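Local structure of DNA repair protein RecO (1U5K) at the interface of chains A and B. The protein takes part in recombinational DNA repair, probably within the RecF pathway, and carries a zinc ion held by cysteines. Residues are numbered along the deposited sequence; one frame, centred on the assembly and turned at random. Chains: chain A/B, hypothetical protein.

The interface of chains A and B. Residues chain A 233-234, 236, 238; chain B 49, 51, 54.
B:Asn51 brings its side-chain amide up to A:Arg233 and A:Ser238, facing both the end of a 3-10 helix and the tail beyond it, and the contact illustrates how a short peptide segment is read largely through its backbone carbonyls. At the root of this side chain, CB lies over one face of the B:His54 ring, 3.4 Å above its plane and toward the rim. CG is about equally far from the carbonyl O of A:Arg233 and OG of A:Ser238. OD1 stands 3.2 Å from that carbonyl O of A:Arg233, a meeting of two acceptors that is unfavourable as modelled. A reversed amide, with its NH2 here, might suit the site better. OD1 also lies 3.4 Å from OG of A:Ser238, at most a weak hydrogen bond with the serine as donor. On the other branch, ND2 faces NE2 of A:Gln234 at 3.9 Å, the two amide planes turned 44° apart.

With OG anti to its own carbonyl carbon (chi1 -51°), A:Ser238 folds back on its own chain, and the hydroxyl gives its main, short 2.5 Å hydrogen bond to the carbonyl O of A:Val236, coming from above the carbonyl plane; B:Asn51 OD1 competes for the same proton. An alanine here would probably leave that carbonyl without its hydroxyl mate and the tail freer to turn. The backbone N of B:Ser49 donates to the carbonyl O of A:Ser238 at 3.2 Å. The same oxygen holds a water that sits at the edge of the B:His54 imidazole, 2.8 Å from ND1. The other ring nitrogen, NE2, reaches a second water at 2.9 Å, which in turn binds the carbonyl O of A:Gln234, and these two bridges would help to fix the ring's rotation.

The pairing is not an exact two-fold and may reflect crystal packing. Chain A contributes the 3-10 helix 231-235 and the tail beyond it; chain B offers the loop running into strand 55-61 of its OB-fold.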
ATOM      1  N   ARG A 233       0.137   2.606   6.367  1.00 22.91           N
ATOM      2  CA  ARG A 233      -0.412   3.954   6.394  1.00 22.59           C
ATOM      3  C   ARG A 233      -1.687   4.170   5.578  1.00 22.61           C
ATOM      4  O   ARG A 233      -2.437   5.085   5.880  1.00 21.54           O
ATOM      5  CB  ARG A 233       0.633   4.965   5.957  1.00 23.06           C
ATOM      6  CG  ARG A 233       1.749   5.090   6.961  1.00 24.58           C
ATOM      7  CD  ARG A 233       3.093   5.061   6.328  1.00 34.01           C
ATOM      8  NE  ARG A 233       3.381   6.259   5.586  1.00 39.58           N
ATOM      9  CZ  ARG A 233       3.943   6.313   4.380  1.00 45.85           C
ATOM     10  NH1 ARG A 233       4.253   5.251   3.647  1.00 46.45           N
ATOM     11  NH2 ARG A 233       4.177   7.514   3.872  1.00 49.77           N
ATOM     12  N   GLN A 234      -1.986   3.263   4.654  1.00 22.15           N
ATOM     13  CA  GLN A 234      -3.288   3.187   4.001  1.00 21.83           C
ATOM     14  C   GLN A 234      -4.456   3.024   4.984  1.00 23.30           C
ATOM     15  O   GLN A 234      -5.603   3.397   4.711  1.00 23.27           O
ATOM     16  CB  GLN A 234      -3.259   2.002   3.041  1.00 21.22           C
ATOM     17  CG  GLN A 234      -2.328   2.156   1.863  1.00 21.80           C
ATOM     18  CD  GLN A 234      -2.653   3.430   1.095  1.00 27.49           C
ATOM     19  OE1 GLN A 234      -3.747   3.575   0.539  1.00 27.23           O
ATOM     20  NE2 GLN A 234      -1.741   4.381   1.134  1.00 26.29           N
ATOM     21  N   VAL A 236      -4.489   4.215   8.316  1.00 23.79           N
ATOM     22  CA  VAL A 236      -4.596   5.219   9.374  1.00 24.87           C
ATOM     23  C   VAL A 236      -5.866   6.036   9.130  1.00 25.55           C
ATOM     24  O   VAL A 236      -6.160   6.308   7.973  1.00 26.42           O
ATOM     25  CB  VAL A 236      -3.328   6.089   9.378  1.00 23.86           C
ATOM     26  CG1 VAL A 236      -3.454   7.258  10.339  1.00 26.87           C
ATOM     27  CG2 VAL A 236      -2.134   5.246   9.773  1.00 25.10           C
ATOM     28  N   SER A 238      -8.513   8.420   7.946  1.00 40.20           N
ATOM     29  CA  SER A 238      -8.329   9.400   6.878  1.00 43.95           C
ATOM     30  C   SER A 238      -9.635   9.897   6.249  1.00 46.05           C
ATOM     31  O   SER A 238      -9.619  10.452   5.145  1.00 45.72           O
ATOM     32  CB  SER A 238      -7.465   8.762   5.789  1.00 44.06           C
ATOM     33  OG  SER A 238      -6.294   8.207   6.374  1.00 48.21           O
TER
ATOM     34  N   SER B  49      -8.209  13.186   4.359  1.00 38.76           N
ATOM     35  CA  SER B  49      -6.808  13.579   4.363  1.00 37.66           C
ATOM     36  C   SER B  49      -6.176  13.229   3.014  1.00 34.59           C
ATOM     37  O   SER B  49      -4.955  13.253   2.878  1.00 35.32           O
ATOM     38  CB  SER B  49      -6.109  12.858   5.514  1.00 37.65           C
ATOM     39  OG  SER B  49      -6.227  11.462   5.294  1.00 41.21           O
ATOM     40  N   ASN B  51      -5.721  10.414   1.191  1.00 28.85           N
ATOM     41  CA  ASN B  51      -4.730   9.343   1.230  1.00 29.39           C
ATOM     42  C   ASN B  51      -4.511   8.721  -0.147  1.00 28.73           C
ATOM     43  O   ASN B  51      -5.384   8.709  -1.019  1.00 28.26           O
ATOM     44  CB  ASN B  51      -5.137   8.292   2.272  1.00 30.09           C
ATOM     45  CG  ASN B  51      -3.955   7.691   3.035  1.00 35.31           C
ATOM     46  OD1 ASN B  51      -4.134   7.040   4.077  1.00 40.43           O
ATOM     47  ND2 ASN B  51      -2.754   7.876   2.506  1.00 29.19           N
ATOM     48  N   HIS B  54      -6.872   6.597  -2.622  1.00 24.47           N
ATOM     49  CA  HIS B  54      -8.271   6.843  -2.310  1.00 25.26           C
ATOM     50  C   HIS B  54      -9.012   7.536  -3.449  1.00 24.51           C
ATOM     51  O   HIS B  54      -8.452   8.344  -4.190  1.00 23.30           O
ATOM     52  CB  HIS B  54      -8.441   7.643  -1.016  1.00 26.02           C
ATOM     53  CG  HIS B  54      -8.141   6.868   0.230  1.00 28.65           C
ATOM     54  ND1 HIS B  54      -8.386   7.377   1.486  1.00 31.13           N
ATOM     55  CD2 HIS B  54      -7.633   5.627   0.417  1.00 28.17           C
ATOM     56  CE1 HIS B  54      -8.076   6.464   2.390  1.00 31.36           C
ATOM     57  NE2 HIS B  54      -7.604   5.398   1.772  1.00 31.77           N
TER
HETATM   58  O   HOH W   1      -7.298   2.655   2.746  1.00 22.06           O
HETATM   59  O   HOH W   2      -8.778  10.023   2.428  1.00 34.24           O